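Local coordinates for acetylcholine-binding protein (PDB 2BJ0) that probably binds acetylcholine as a soluble pentamer, resembling the extracellular ligand-binding domain of nicotinic receptors, at residues A[22-32]-A[146-157]. Numbering follows the deposited sequence.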
loop_
_atom_site.group_PDB
_atom_site.type_symbol
_atom_site.label_atom_id
_atom_site.label_comp_id
_atom_site.label_asym_id
_atom_site.label_seq_id
_atom_site.Cartn_x
_atom_site.Cartn_y
_atom_site.Cartn_z
ATOM N N ASN A 22 -30.712 15.629 -18.383
ATOM C CA ASN A 22 -30.981 14.489 -17.495
ATOM C C ASN A 22 -30.212 13.233 -17.918
ATOM O O ASN A 22 -29.533 12.606 -17.100
ATOM C CB ASN A 22 -32.479 14.186 -17.445
ATOM C CG ASN A 22 -33.175 14.902 -16.311
ATOM O OD1 ASN A 22 -32.582 15.128 -15.243
ATOM N ND2 ASN A 22 -34.444 15.254 -16.522
ATOM N N THR A 23 -30.341 12.893 -19.203
ATOM C CA THR A 23 -29.632 11.800 -19.883
ATOM C C THR A 23 -28.502 11.139 -19.105
ATOM O O THR A 23 -27.582 11.820 -18.676
ATOM C CB THR A 23 -29.052 12.337 -21.179
ATOM O OG1 THR A 23 -28.576 13.668 -20.938
ATOM C CG2 THR A 23 -30.164 12.523 -22.249
ATOM N N PRO A 24 -28.557 9.814 -18.962
ATOM C CA PRO A 24 -27.462 9.059 -18.351
ATOM C C PRO A 24 -26.190 9.133 -19.200
ATOM O O PRO A 24 -26.259 9.289 -20.425
ATOM C CB PRO A 24 -27.987 7.629 -18.322
ATOM C CG PRO A 24 -29.443 7.734 -18.560
ATOM C CD PRO A 24 -29.659 8.939 -19.395
ATOM N N LEU A 25 -25.034 9.047 -18.542
ATOM C CA LEU A 25 -23.767 8.914 -19.249
ATOM C C LEU A 25 -23.685 7.497 -19.793
ATOM O O LEU A 25 -23.868 6.539 -19.054
ATOM C CB LEU A 25 -22.584 9.195 -18.310
ATOM C CG LEU A 25 -21.184 9.024 -18.881
ATOM C CD1 LEU A 25 -20.852 10.206 -19.752
ATOM C CD2 LEU A 25 -20.166 8.898 -17.773
ATOM N N ASN A 26 -23.434 7.369 -21.093
ATOM C CA ASN A 26 -23.262 6.057 -21.712
ATOM C C ASN A 26 -21.838 5.582 -21.544
ATOM O O ASN A 26 -20.901 6.203 -22.025
ATOM C CB ASN A 26 -23.530 6.110 -23.209
ATOM C CG ASN A 26 -24.992 6.126 -23.550
ATOM O OD1 ASN A 26 -25.343 6.359 -24.713
ATOM N ND2 ASN A 26 -25.867 5.878 -22.561
ATOM N N VAL A 27 -21.658 4.448 -20.909
ATOM C CA VAL A 27 -20.320 3.949 -20.781
ATOM C C VAL A 27 -20.254 2.608 -21.459
ATOM O O VAL A 27 -20.979 1.702 -21.091
ATOM C CB VAL A 27 -19.922 3.841 -19.287
ATOM C CG1 VAL A 27 -18.525 3.241 -19.143
ATOM C CG2 VAL A 27 -19.999 5.202 -18.641
ATOM N N SER A 28 -19.388 2.476 -22.456
ATOM C CA SER A 28 -19.251 1.216 -23.158
ATOM C C SER A 28 -18.122 0.400 -22.579
ATOM O O SER A 28 -17.032 0.934 -22.393
ATOM C CB SER A 28 -18.935 1.481 -24.620
ATOM O OG SER A 28 -19.828 2.459 -25.117
ATOM N N LEU A 29 -18.375 -0.886 -22.343
ATOM C CA LEU A 29 -17.364 -1.837 -21.846
ATOM C C LEU A 29 -17.202 -2.994 -22.790
ATOM O O LEU A 29 -18.195 -3.552 -23.280
ATOM C CB LEU A 29 -17.792 -2.440 -20.508
ATOM C CG LEU A 29 -17.965 -1.496 -19.335
ATOM C CD1 LEU A 29 -18.324 -2.276 -18.059
ATOM C CD2 LEU A 29 -16.678 -0.682 -19.182
ATOM N N ASN A 30 -15.950 -3.331 -23.056
ATOM C CA ASN A 30 -15.545 -4.565 -23.716
ATOM C C ASN A 30 -14.462 -5.159 -22.827
ATOM O O ASN A 30 -13.914 -4.442 -21.998
ATOM C CB ASN A 30 -15.026 -4.296 -25.131
ATOM C CG ASN A 30 -16.165 -4.181 -26.161
ATOM O OD1 ASN A 30 -16.246 -3.207 -26.897
ATOM N ND2 ASN A 30 -17.068 -5.167 -26.172
ATOM N N PHE A 31 -14.163 -6.444 -22.986
ATOM C CA PHE A 31 -13.229 -7.122 -22.111
ATOM C C PHE A 31 -12.328 -8.007 -22.917
ATOM O O PHE A 31 -12.706 -8.499 -23.979
ATOM C CB PHE A 31 -13.960 -7.964 -21.043
ATOM C CG PHE A 31 -14.826 -7.166 -20.125
ATOM C CD1 PHE A 31 -14.297 -6.590 -18.972
ATOM C CD2 PHE A 31 -16.178 -7.009 -20.389
ATOM C CE1 PHE A 31 -15.076 -5.852 -18.117
ATOM C CE2 PHE A 31 -16.968 -6.278 -19.532
ATOM C CZ PHE A 31 -16.420 -5.691 -18.379
ATOM N N LYS A 32 -11.130 -8.216 -22.398
ATOM C CA LYS A 32 -10.210 -9.179 -22.944
ATOM C C LYS A 32 -9.781 -10.088 -21.798
ATOM O O LYS A 32 -9.096 -9.635 -20.861
ATOM C CB LYS A 32 -8.974 -8.483 -23.542
ATOM C CG LYS A 32 -9.266 -7.520 -24.705
ATOM C CD LYS A 32 -9.478 -8.318 -25.987
ATOM C CE LYS A 32 -10.312 -7.541 -26.946
ATOM N NZ LYS A 32 -10.570 -8.323 -28.188
ATOM N N ASN A 146 -28.788 3.541 -13.020
ATOM C CA ASN A 146 -28.804 3.684 -14.467
ATOM C C ASN A 146 -29.524 4.925 -14.975
ATOM O O ASN A 146 -29.609 5.150 -16.184
ATOM C CB ASN A 146 -29.292 2.432 -15.168
ATOM C CG ASN A 146 -30.699 2.063 -14.791
ATOM O OD1 ASN A 146 -31.426 2.848 -14.170
ATOM N ND2 ASN A 146 -31.093 0.841 -15.147
ATOM N N LYS A 147 -30.010 5.740 -14.048
ATOM C CA LYS A 147 -30.448 7.093 -14.384
ATOM C C LYS A 147 -29.267 8.007 -14.651
ATOM O O LYS A 147 -29.410 8.986 -15.359
ATOM C CB LYS A 147 -31.306 7.677 -13.263
ATOM C CG LYS A 147 -32.810 7.646 -13.478
ATOM C CD LYS A 147 -33.364 6.287 -13.926
ATOM C CE LYS A 147 -34.900 6.358 -14.122
ATOM N NZ LYS A 147 -35.445 5.299 -15.054
ATOM N N GLN A 148 -28.094 7.679 -14.092
ATOM C CA GLN A 148 -26.869 8.485 -14.284
ATOM C C GLN A 148 -25.829 7.795 -15.162
ATOM O O GLN A 148 -25.180 8.436 -15.960
ATOM C CB GLN A 148 -26.248 8.818 -12.923
ATOM C CG GLN A 148 -27.069 9.782 -12.127
ATOM C CD GLN A 148 -26.416 10.202 -10.824
ATOM O OE1 GLN A 148 -25.273 9.860 -10.547
ATOM N NE2 GLN A 148 -27.158 10.938 -10.013
ATOM N N PHE A 149 -25.719 6.475 -15.032
ATOM C CA PHE A 149 -24.621 5.700 -15.592
ATOM C C PHE A 149 -25.224 4.516 -16.334
ATOM O O PHE A 149 -25.646 3.560 -15.710
ATOM C CB PHE A 149 -23.821 5.197 -14.400
ATOM C CG PHE A 149 -22.524 4.512 -14.714
ATOM C CD1 PHE A 149 -22.484 3.224 -15.223
ATOM C CD2 PHE A 149 -21.321 5.100 -14.309
ATOM C CE1 PHE A 149 -21.284 2.572 -15.444
ATOM C CE2 PHE A 149 -20.109 4.439 -14.491
ATOM C CZ PHE A 149 -20.082 3.169 -15.058
ATOM N N ALA A 150 -25.272 4.574 -17.663
ATOM C CA ALA A 150 -25.820 3.450 -18.416
ATOM C C ALA A 150 -24.717 2.670 -19.099
ATOM O O ALA A 150 -23.899 3.249 -19.777
ATOM C CB ALA A 150 -26.856 3.945 -19.432
ATOM N N LEU A 151 -24.698 1.346 -18.898
ATOM C CA LEU A 151 -23.712 0.457 -19.507
ATOM C C LEU A 151 -24.213 -0.008 -20.854
ATOM O O LEU A 151 -25.403 -0.293 -21.007
ATOM C CB LEU A 151 -23.498 -0.797 -18.651
ATOM C CG LEU A 151 -22.557 -0.672 -17.460
ATOM C CD1 LEU A 151 -22.352 -2.011 -16.785
ATOM C CD2 LEU A 151 -21.229 -0.110 -17.922
ATOM N N ILE A 152 -23.303 -0.075 -21.818
ATOM C CA ILE A 152 -23.607 -0.610 -23.135
ATOM C C ILE A 152 -22.417 -1.471 -23.564
ATOM O O ILE A 152 -21.277 -1.263 -23.109
ATOM C CB ILE A 152 -23.909 0.527 -24.183
ATOM C CG1 ILE A 152 -22.710 1.453 -24.375
ATOM C CG2 ILE A 152 -25.171 1.354 -23.797
ATOM C CD1 ILE A 152 -22.928 2.558 -25.428
ATOM N N THR A 153 -22.686 -2.469 -24.392
ATOM C CA THR A 153 -21.616 -3.226 -25.020
ATOM C C THR A 153 -20.845 -2.338 -25.999
ATOM O O THR A 153 -21.423 -1.620 -26.829
ATOM C CB THR A 153 -22.174 -4.501 -25.678
ATOM O OG1 THR A 153 -22.530 -5.427 -24.641
ATOM C CG2 THR A 153 -21.087 -5.280 -26.451
ATOM N N GLY A 154 -19.528 -2.364 -25.857
ATOM C CA GLY A 154 -18.653 -1.580 -26.720
ATOM C C GLY A 154 -18.519 -2.109 -28.135
ATOM O O GLY A 154 -19.034 -3.187 -28.470
ATOM N N GLU A 155 -17.771 -1.356 -28.941
ATOM C CA GLU A 155 -17.590 -1.592 -30.382
ATOM C C GLU A 155 -17.223 -3.012 -30.842
ATOM O O GLU A 155 -17.554 -3.410 -31.963
ATOM C CB GLU A 155 -16.534 -0.631 -30.914
ATOM C CG GLU A 155 -16.965 0.816 -30.895
ATOM C CD GLU A 155 -15.989 1.689 -31.652
ATOM O OE1 GLU A 155 -14.764 1.616 -31.365
ATOM O OE2 GLU A 155 -16.446 2.427 -32.554
ATOM N N GLU A 156 -16.534 -3.762 -29.987
ATOM C CA GLU A 156 -16.058 -5.098 -30.337
ATOM C C GLU A 156 -17.128 -6.184 -30.242
ATOM O O GLU A 156 -16.877 -7.351 -30.551
ATOM C CB GLU A 156 -14.855 -5.450 -29.475
ATOM C CG GLU A 156 -13.689 -4.498 -29.677
ATOM C CD GLU A 156 -12.401 -5.069 -29.138
ATOM O OE1 GLU A 156 -12.307 -6.310 -29.055
ATOM O OE2 GLU A 156 -11.483 -4.282 -28.795
ATOM N N GLY A 157 -18.320 -5.785 -29.815
ATOM C CA GLY A 157 -19.415 -6.711 -29.569
ATOM C C GLY A 157 -19.197 -7.597 -28.353
ATOM O O GLY A 157 -18.352 -7.319 -27.485
#
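Val27 and Leu29 pack against Phe149 and Leu151 on the buried side of a parallel strand pair, 25-32 with 149-153, in the immunoglobulin-like beta-sandwich of the ligand-binding domain. Val27 N donates to Ala150 O at 2.8 Å, one of six backbone bonds that alternate between the strands. On the buried face Val27 turns one of its two methyls to the Phe149 ring: CG2, anti to the carbonyl carbon, lies over the ring face in a CH-pi contact, 4.2 Å from the centroid. Leu29 CD1 reaches Leu151 CD2 at 3.6 Å, and both leucines continue onto Ile194 of strand 190-202. The other face carries Asn26, Ser28, Ala150 and Ile152, and is more open to solvent; small Ala150 sets its methyl against Pro24 CB. Beyond the strand, Gly154 to Gly157 form a type I turn. Gly154 N closes the pairing by donating to Leu29 O, and Gly157 has a positive phi, which favours glycine. Glu156 can be followed outward from this turn. Its CB packs against the Asn30 amide, 3.8 Å from Asn30 CG; CG, anti to the carbonyl carbon (chi1 -61°), passes the same amide and starts an extended chain that brings CD to 3.9 Å from Lys32 NZ. OE1 meets that ammonium group, which also binds Glu163 and Asn160 O, while OE2 bonds Gln53 of its own chain and Ser185 of a neighbouring subunit, whose Cys186 also packs on Glu156. Were Glu156 cut back to an alanine, Lys32 would probably lose one of its two carboxylate mates and that Ser185 this acceptor at the subunit interface. The lysine, bent at chi2 (-79°), crosses the glutamate at about a right angle and brings NZ to the syn lone pair of Glu156 OE1 at 2.8 Å.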